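Local coordinates for ornithine carbamoyltransferase (Giardia intestinalis, PDB 3GRF), which probably transfers the carbamoyl group of carbamoyl phosphate to ornithine, giving citrulline, at residues C232-D241 against V272-C282; Q137-K148 against V302-S313. All coordinates share one frame; numbering follows the deposited sequence.

Contact 1. Residues C232-D241 against V272-C282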
# COMPACT_ATOMS: atom_id res chain seq x y z
N CYS A 232 -43.27 -4.14 -5.11
CA CYS A 232 -42.64 -5.20 -4.33
C CYS A 232 -43.57 -6.40 -4.05
O CYS A 232 -43.14 -7.40 -3.45
CB CYS A 232 -42.07 -4.66 -3.00
SG CYS A 232 -40.66 -3.57 -3.21
N GLU A 233 -44.82 -6.31 -4.46
CA GLU A 233 -45.79 -7.37 -4.16
C GLU A 233 -45.31 -8.61 -4.86
O GLU A 233 -45.16 -8.60 -6.10
CB GLU A 233 -47.15 -7.02 -4.71
CG GLU A 233 -48.25 -7.01 -3.70
CD GLU A 233 -49.54 -6.56 -4.35
OE1 GLU A 233 -49.65 -5.34 -4.67
OE2 GLU A 233 -50.42 -7.43 -4.57
N GLY A 234 -45.08 -9.65 -4.08
CA GLY A 234 -44.65 -10.94 -4.62
C GLY A 234 -43.16 -11.11 -4.87
O GLY A 234 -42.71 -12.20 -5.24
N VAL A 235 -42.36 -10.06 -4.69
CA VAL A 235 -40.97 -10.10 -5.16
C VAL A 235 -40.10 -10.96 -4.23
O VAL A 235 -40.45 -11.18 -3.07
CB VAL A 235 -40.36 -8.68 -5.43
CG1 VAL A 235 -41.18 -7.90 -6.47
CG2 VAL A 235 -40.22 -7.90 -4.15
N ASP A 236 -38.97 -11.46 -4.74
CA ASP A 236 -38.11 -12.36 -3.96
C ASP A 236 -36.88 -11.65 -3.39
O ASP A 236 -36.20 -12.18 -2.51
CB ASP A 236 -37.67 -13.54 -4.82
CG ASP A 236 -38.84 -14.31 -5.39
OD1 ASP A 236 -38.99 -14.32 -6.63
OD2 ASP A 236 -39.59 -14.91 -4.60
N VAL A 237 -36.57 -10.47 -3.92
CA VAL A 237 -35.41 -9.68 -3.49
C VAL A 237 -35.91 -8.25 -3.46
O VAL A 237 -36.54 -7.80 -4.42
CB VAL A 237 -34.22 -9.71 -4.48
CG1 VAL A 237 -33.03 -8.84 -3.91
CG2 VAL A 237 -33.78 -11.15 -4.76
N VAL A 238 -35.63 -7.56 -2.35
CA VAL A 238 -35.84 -6.13 -2.30
C VAL A 238 -34.53 -5.41 -2.01
O VAL A 238 -33.89 -5.60 -0.98
CB VAL A 238 -36.85 -5.75 -1.22
CG1 VAL A 238 -37.05 -4.19 -1.19
CG2 VAL A 238 -38.19 -6.47 -1.44
N TYR A 239 -34.14 -4.52 -2.92
CA TYR A 239 -32.80 -4.00 -2.86
C TYR A 239 -33.00 -2.51 -2.82
O TYR A 239 -33.87 -1.99 -3.51
CB TYR A 239 -32.07 -4.47 -4.13
CG TYR A 239 -30.57 -4.23 -4.22
CD1 TYR A 239 -30.02 -2.96 -4.15
CD2 TYR A 239 -29.74 -5.28 -4.46
CE1 TYR A 239 -28.67 -2.74 -4.29
CE2 TYR A 239 -28.41 -5.09 -4.63
CZ TYR A 239 -27.87 -3.82 -4.51
OH TYR A 239 -26.53 -3.65 -4.67
N THR A 240 -32.24 -1.84 -1.96
CA THR A 240 -32.24 -0.38 -1.94
C THR A 240 -30.84 0.15 -1.69
O THR A 240 -29.92 -0.62 -1.39
CB THR A 240 -33.26 0.17 -0.93
OG1 THR A 240 -33.39 1.59 -1.14
CG2 THR A 240 -32.87 -0.15 0.49
N ASP A 241 -30.64 1.45 -1.87
CA ASP A 241 -29.33 1.98 -1.51
C ASP A 241 -29.42 3.46 -1.21
O ASP A 241 -30.49 4.03 -1.29
CB ASP A 241 -28.23 1.58 -2.54
CG ASP A 241 -28.08 2.54 -3.73
OD1 ASP A 241 -26.94 2.73 -4.18
OD2 ASP A 241 -29.07 3.08 -4.23
N VAL A 272 -45.15 -7.39 1.93
CA VAL A 272 -45.87 -7.73 0.70
C VAL A 272 -45.08 -8.65 -0.22
O VAL A 272 -45.57 -9.11 -1.24
CB VAL A 272 -46.36 -6.49 -0.07
CG1 VAL A 272 -47.30 -5.66 0.79
CG2 VAL A 272 -45.19 -5.64 -0.54
N THR A 273 -43.82 -8.93 0.16
CA THR A 273 -42.95 -9.75 -0.68
C THR A 273 -43.18 -11.25 -0.46
O THR A 273 -44.02 -11.65 0.36
CB THR A 273 -41.50 -9.37 -0.49
OG1 THR A 273 -41.04 -9.80 0.79
CG2 THR A 273 -41.34 -7.87 -0.63
N SER A 274 -42.47 -12.09 -1.19
CA SER A 274 -42.61 -13.53 -1.03
C SER A 274 -42.16 -13.97 0.36
O SER A 274 -41.45 -13.23 1.05
CB SER A 274 -41.81 -14.26 -2.12
OG SER A 274 -40.45 -14.41 -1.74
N LYS A 275 -42.56 -15.17 0.75
CA LYS A 275 -42.16 -15.70 2.03
C LYS A 275 -40.66 -15.99 2.06
O LYS A 275 -40.03 -15.91 3.12
CB LYS A 275 -42.99 -16.94 2.38
CG LYS A 275 -43.65 -16.89 3.76
CD LYS A 275 -45.04 -16.21 3.72
CE LYS A 275 -45.86 -16.55 4.97
NZ LYS A 275 -46.48 -17.92 4.92
N ARG A 276 -40.09 -16.33 0.89
CA ARG A 276 -38.64 -16.59 0.73
C ARG A 276 -37.78 -15.31 0.58
O ARG A 276 -36.56 -15.37 0.52
CB ARG A 276 -38.42 -17.51 -0.49
CG ARG A 276 -38.40 -16.74 -1.81
CD ARG A 276 -39.17 -17.36 -2.94
NE ARG A 276 -38.42 -18.37 -3.66
CZ ARG A 276 -38.42 -18.56 -4.99
NH1 ARG A 276 -39.10 -17.79 -5.84
NH2 ARG A 276 -37.68 -19.53 -5.48
N SER A 277 -38.42 -14.13 0.49
CA SER A 277 -37.69 -12.92 0.08
C SER A 277 -36.45 -12.66 0.90
O SER A 277 -36.29 -13.14 2.03
CB SER A 277 -38.60 -11.68 0.05
OG SER A 277 -39.13 -11.42 1.34
N ILE A 278 -35.53 -11.92 0.30
CA ILE A 278 -34.38 -11.46 1.04
C ILE A 278 -34.29 -9.96 0.79
O ILE A 278 -34.86 -9.47 -0.16
CB ILE A 278 -33.07 -12.22 0.68
CG1 ILE A 278 -32.61 -11.91 -0.75
CG2 ILE A 278 -33.20 -13.76 0.91
CD1 ILE A 278 -31.28 -12.60 -1.12
N PHE A 279 -33.59 -9.26 1.67
CA PHE A 279 -33.38 -7.81 1.55
C PHE A 279 -31.84 -7.54 1.34
O PHE A 279 -31.00 -8.15 2.02
CB PHE A 279 -33.90 -7.09 2.82
CG PHE A 279 -33.45 -5.71 2.90
CD1 PHE A 279 -34.13 -4.72 2.16
CD2 PHE A 279 -32.30 -5.38 3.61
CE1 PHE A 279 -33.65 -3.39 2.16
CE2 PHE A 279 -31.81 -4.04 3.63
CZ PHE A 279 -32.48 -3.06 2.90
N MET A 280 -31.51 -6.67 0.38
CA MET A 280 -30.14 -6.34 -0.00
C MET A 280 -29.95 -4.82 -0.02
O MET A 280 -30.91 -4.10 -0.28
CB MET A 280 -29.89 -6.87 -1.41
CG MET A 280 -29.97 -8.37 -1.45
SD MET A 280 -29.52 -9.11 -3.04
CE MET A 280 -27.72 -9.08 -3.02
N ASN A 281 -28.73 -4.35 0.24
CA ASN A 281 -28.33 -2.91 0.14
C ASN A 281 -26.80 -2.97 -0.00
O ASN A 281 -26.08 -3.56 0.86
CB ASN A 281 -28.78 -2.15 1.43
CG ASN A 281 -28.39 -0.64 1.47
OD1 ASN A 281 -29.05 0.14 2.13
ND2 ASN A 281 -27.33 -0.26 0.78
N CYS A 282 -26.27 -2.39 -1.09
CA CYS A 282 -24.84 -2.50 -1.36
C CYS A 282 -23.98 -1.77 -0.33
O CYS A 282 -22.77 -2.01 -0.27
CB CYS A 282 -24.56 -2.02 -2.79
SG CYS A 282 -25.18 -0.35 -3.17

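Contact 2. Residues Q137-K148 against V302-S313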
# COMPACT_ATOMS: atom_id res chain seq x y z
N GLN A 137 -19.78 -4.76 -7.90
CA GLN A 137 -20.94 -4.93 -7.02
C GLN A 137 -21.91 -5.87 -7.71
O GLN A 137 -22.56 -6.66 -7.04
CB GLN A 137 -21.63 -3.56 -6.80
CG GLN A 137 -22.76 -3.53 -5.69
CD GLN A 137 -22.23 -3.86 -4.29
OE1 GLN A 137 -21.42 -3.16 -3.78
NE2 GLN A 137 -22.66 -4.99 -3.72
N MET A 138 -22.05 -5.79 -9.04
CA MET A 138 -23.08 -6.60 -9.71
C MET A 138 -22.73 -8.06 -9.58
O MET A 138 -23.56 -8.84 -9.17
CB MET A 138 -23.34 -6.21 -11.19
CG MET A 138 -23.94 -4.84 -11.38
SD MET A 138 -25.47 -4.51 -10.46
CE MET A 138 -24.84 -3.87 -8.93
N VAL A 139 -21.49 -8.42 -9.87
CA VAL A 139 -21.09 -9.84 -9.69
C VAL A 139 -21.29 -10.29 -8.22
O VAL A 139 -21.63 -11.45 -7.95
CB VAL A 139 -19.63 -10.09 -10.05
CG1 VAL A 139 -19.32 -11.63 -10.00
CG2 VAL A 139 -19.33 -9.52 -11.41
N CYS A 140 -21.11 -9.35 -7.28
CA CYS A 140 -21.28 -9.58 -5.85
C CYS A 140 -22.69 -9.94 -5.52
O CYS A 140 -22.97 -10.98 -4.93
CB CYS A 140 -20.94 -8.31 -5.08
SG CYS A 140 -21.08 -8.60 -3.29
N ASP A 141 -23.60 -9.06 -5.90
CA ASP A 141 -25.03 -9.20 -5.60
C ASP A 141 -25.71 -10.40 -6.25
O ASP A 141 -26.38 -11.17 -5.58
CB ASP A 141 -25.70 -7.91 -6.03
CG ASP A 141 -25.22 -6.72 -5.22
OD1 ASP A 141 -25.39 -5.55 -5.64
OD2 ASP A 141 -24.65 -6.97 -4.14
N PHE A 142 -25.51 -10.61 -7.54
CA PHE A 142 -26.12 -11.79 -8.15
C PHE A 142 -25.54 -13.09 -7.63
O PHE A 142 -26.25 -14.07 -7.44
CB PHE A 142 -26.11 -11.67 -9.67
CG PHE A 142 -26.91 -10.53 -10.15
CD1 PHE A 142 -26.28 -9.37 -10.64
CD2 PHE A 142 -28.31 -10.55 -10.07
CE1 PHE A 142 -27.02 -8.31 -11.08
CE2 PHE A 142 -29.07 -9.46 -10.53
CZ PHE A 142 -28.40 -8.35 -11.02
N MET A 143 -24.24 -13.09 -7.35
CA MET A 143 -23.64 -14.18 -6.60
C MET A 143 -24.31 -14.44 -5.23
O MET A 143 -24.56 -15.59 -4.85
CB MET A 143 -22.16 -13.93 -6.44
CG MET A 143 -21.44 -15.00 -5.56
SD MET A 143 -20.04 -14.26 -4.59
CE MET A 143 -19.62 -15.70 -3.62
N THR A 144 -24.59 -13.37 -4.49
CA THR A 144 -25.25 -13.45 -3.19
C THR A 144 -26.67 -13.99 -3.36
O THR A 144 -27.11 -14.83 -2.56
CB THR A 144 -25.29 -12.04 -2.50
OG1 THR A 144 -23.96 -11.55 -2.31
CG2 THR A 144 -26.06 -12.09 -1.16
N ILE A 145 -27.38 -13.51 -4.38
CA ILE A 145 -28.72 -14.00 -4.66
C ILE A 145 -28.64 -15.53 -4.97
O ILE A 145 -29.36 -16.31 -4.36
CB ILE A 145 -29.41 -13.20 -5.81
CG1 ILE A 145 -29.81 -11.80 -5.30
CG2 ILE A 145 -30.66 -13.91 -6.39
CD1 ILE A 145 -30.03 -10.75 -6.45
N LYS A 146 -27.74 -15.96 -5.85
CA LYS A 146 -27.66 -17.42 -6.14
C LYS A 146 -27.31 -18.26 -4.94
O LYS A 146 -27.83 -19.37 -4.77
CB LYS A 146 -26.65 -17.74 -7.27
CG LYS A 146 -26.39 -19.30 -7.36
CD LYS A 146 -25.79 -19.65 -8.72
CE LYS A 146 -25.75 -21.15 -8.93
NZ LYS A 146 -24.99 -21.34 -10.20
N GLU A 147 -26.34 -17.78 -4.17
CA GLU A 147 -25.89 -18.38 -2.93
C GLU A 147 -27.00 -18.56 -1.93
O GLU A 147 -27.21 -19.63 -1.42
CB GLU A 147 -24.84 -17.47 -2.30
CG GLU A 147 -24.07 -18.14 -1.20
CD GLU A 147 -23.03 -17.23 -0.60
OE1 GLU A 147 -23.33 -16.04 -0.39
OE2 GLU A 147 -21.92 -17.70 -0.33
N LYS A 148 -27.67 -17.46 -1.59
CA LYS A 148 -28.77 -17.51 -0.63
C LYS A 148 -29.89 -18.47 -1.03
O LYS A 148 -30.25 -19.35 -0.25
CB LYS A 148 -29.34 -16.10 -0.36
CG LYS A 148 -28.35 -15.22 0.34
CD LYS A 148 -27.99 -15.79 1.72
CE LYS A 148 -26.59 -15.31 2.16
NZ LYS A 148 -26.17 -15.88 3.48
N VAL A 302 -29.66 -9.70 4.03
CA VAL A 302 -28.38 -10.34 3.73
C VAL A 302 -27.20 -9.35 3.56
O VAL A 302 -26.16 -9.71 3.02
CB VAL A 302 -28.48 -11.34 2.54
CG1 VAL A 302 -29.48 -12.44 2.86
CG2 VAL A 302 -28.94 -10.64 1.27
N CYS A 303 -27.35 -8.12 4.05
CA CYS A 303 -26.38 -7.07 3.71
C CYS A 303 -24.91 -7.35 4.01
O CYS A 303 -24.03 -6.99 3.20
CB CYS A 303 -26.78 -5.72 4.31
SG CYS A 303 -28.34 -5.18 3.63
N TYR A 304 -24.61 -7.91 5.17
CA TYR A 304 -23.22 -8.06 5.56
C TYR A 304 -22.54 -9.22 4.79
O TYR A 304 -21.37 -9.14 4.47
CB TYR A 304 -23.09 -8.39 7.04
CG TYR A 304 -23.38 -7.32 8.07
CD1 TYR A 304 -23.86 -7.69 9.31
CD2 TYR A 304 -23.17 -5.98 7.82
CE1 TYR A 304 -24.11 -6.78 10.30
CE2 TYR A 304 -23.44 -5.03 8.81
CZ TYR A 304 -23.92 -5.45 10.04
OH TYR A 304 -24.18 -4.56 11.05
N ASP A 305 -23.26 -10.32 4.59
CA ASP A 305 -22.74 -11.45 3.80
C ASP A 305 -22.58 -11.02 2.35
O ASP A 305 -21.65 -11.43 1.66
CB ASP A 305 -23.70 -12.63 3.85
CG ASP A 305 -23.52 -13.49 5.12
OD1 ASP A 305 -24.38 -14.37 5.33
OD2 ASP A 305 -22.55 -13.29 5.90
N GLU A 306 -23.51 -10.17 1.91
CA GLU A 306 -23.43 -9.57 0.58
C GLU A 306 -22.16 -8.70 0.47
O GLU A 306 -21.52 -8.73 -0.55
CB GLU A 306 -24.72 -8.75 0.29
CG GLU A 306 -24.62 -7.74 -0.85
CD GLU A 306 -25.86 -6.88 -1.01
OE1 GLU A 306 -26.73 -6.93 -0.15
OE2 GLU A 306 -25.94 -6.10 -1.98
N ALA A 307 -21.80 -7.94 1.50
CA ALA A 307 -20.65 -7.02 1.41
C ALA A 307 -19.36 -7.81 1.45
O ALA A 307 -18.41 -7.47 0.76
CB ALA A 307 -20.67 -6.00 2.54
N GLY A 308 -19.32 -8.88 2.24
CA GLY A 308 -18.19 -9.78 2.24
C GLY A 308 -17.96 -10.46 0.91
O GLY A 308 -16.80 -10.83 0.58
N ASN A 309 -19.05 -10.66 0.16
CA ASN A 309 -19.02 -11.30 -1.17
C ASN A 309 -18.39 -10.40 -2.24
O ASN A 309 -18.06 -10.86 -3.34
CB ASN A 309 -20.44 -11.73 -1.61
CG ASN A 309 -20.89 -13.02 -0.93
OD1 ASN A 309 -20.07 -13.87 -0.56
ND2 ASN A 309 -22.19 -13.20 -0.80
N ARG A 310 -18.15 -9.13 -1.92
CA ARG A 310 -17.32 -8.26 -2.75
C ARG A 310 -15.98 -8.90 -2.98
O ARG A 310 -15.43 -8.82 -4.09
CB ARG A 310 -17.14 -6.86 -2.13
CG ARG A 310 -18.39 -5.95 -2.18
CD ARG A 310 -18.88 -5.74 -3.64
NE ARG A 310 -17.87 -4.95 -4.36
CZ ARG A 310 -17.69 -3.62 -4.25
NH1 ARG A 310 -18.50 -2.88 -3.51
NH2 ARG A 310 -16.69 -3.03 -4.90
N LEU A 311 -15.48 -9.60 -1.96
CA LEU A 311 -14.17 -10.24 -2.01
C LEU A 311 -14.14 -11.31 -3.09
O LEU A 311 -13.35 -11.27 -4.01
CB LEU A 311 -13.74 -10.81 -0.62
CG LEU A 311 -12.53 -11.80 -0.64
CD1 LEU A 311 -11.24 -11.17 -1.22
CD2 LEU A 311 -12.27 -12.50 0.65
N HIS A 312 -14.99 -12.31 -2.93
CA HIS A 312 -14.98 -13.45 -3.85
C HIS A 312 -15.40 -13.08 -5.27
O HIS A 312 -14.90 -13.60 -6.24
CB HIS A 312 -15.91 -14.52 -3.27
CG HIS A 312 -15.71 -14.74 -1.80
ND1 HIS A 312 -14.54 -15.24 -1.28
CD2 HIS A 312 -16.52 -14.48 -0.75
CE1 HIS A 312 -14.65 -15.32 0.03
NE2 HIS A 312 -15.85 -14.87 0.38
N SER A 313 -16.37 -12.18 -5.42
CA SER A 313 -16.73 -11.69 -6.77
C SER A 313 -15.61 -10.84 -7.41
O SER A 313 -15.51 -10.75 -8.64
CB SER A 313 -18.02 -10.92 -6.67
OG SER A 313 -17.86 -9.91 -5.69

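Contact 1. Residues C232-D241 against V272-C282
Two neighbouring parallel strands of the ornithine-binding domain, 237-240 and 278-281, pair here at one side of its five-stranded sheet. Val238 is bonded through both its backbone N and its backbone O: the N donates to Ile278 O (3.0 Å) and the O accepts from Met280 N (2.9 Å), after which Thr240 N reaches Met280 O. Tyr239 and Met280 share one face. The tyrosine ring, swung out with CG trans to the backbone N (chi1 -171°), brings CD2 to 3.4 Å from Met280 CB, while Met280 SD lies oblique to the ring in a Met-aromatic contact and also touches Val237 CG1 at 3.6 Å. On the other face Thr240 CG2 meets the edge of the Phe279 ring, 3.7 Å from CE1. Before the strands, two loops are tied together by Ser274 N to Val235 O and by Asp236. Its OD2 takes Ser274 OG (3.0 Å) on the anti side and Arg276 NH1 (3.2 Å) from above the opposite face, a salt bridge with the planes 87° apart. Asp236 OD1 bonds Lys163 N and Arg276 NE pairs with Glu154, so the carboxylate takes three bonds and the guanidinium lies between two acids. Such parallel pairing is characteristic of the Rossmann-like half of carbamoyltransferases.

Contact 2. Residues Q137-K148 against V302-S313
Asn309 lays its side chain over Thr144, as a knob among Cys140, Met143, Thr144 and Glu147. Both N-H groups of its amide are used: ND2 gives one bond to Thr144 OG1 (2.9 Å), in the amide plane, and another to Glu147 OE1 (3.1 Å) on the syn side of that carboxylate. Lys32 bonds Asn309 OD1 and Glu147 OE2, which fixes the amide's rotation. Thr144 OG1, lying trans to its own carbonyl carbon (chi1 -60°), turns back to donate to Cys140 O. Glu306 is a second knob, stretched out among Gln137, Cys140, Asp141 and Thr144. Its OE2 stands 2.7 Å from Asp141 OD2 with the carboxylates 83° apart, so one of the acids probably holds a proton; Gln137 NE2 also donates to Asp141 OD2 (2.8 Å). Tyr239 OH bonds Asp141 OD1 and Asn281 N bonds Glu306 OE1. At the other end Lys148 runs its CD along Val302 CG1 (3.8 Å) and forms a salt bridge from NZ to Asp305 OD1 (3.0 Å); Asp305 OD2 forms another with Arg99 of the second subunit. The axes of segments 137-148 and 303-313 cross at 115° and come within 8.2 Å, between strand 278-281, touched by Ile145, Val302 and Glu306, and helix 18-33, which packs against Met143 and His312.

Contact 1 and contact 2 are both largely buried, and they meet directly, strand pair against helix pair. Residues 232-241 and 272-282 lie within one domain and are joined mainly by backbone bonds, with their charged pair confined to the loops. Contact 2 instead joins the carbamoyl-phosphate-binding and ornithine-binding sequence regions through side chains, with polar groups inside and a salt bridge at its more open end, close to another subunit. Through Tyr239 and Asn281 the sheet supplies partners for the acid pair buried between the helices. Phe279 O and Val302 N link their backbones, and Cys282 packs on Gln137.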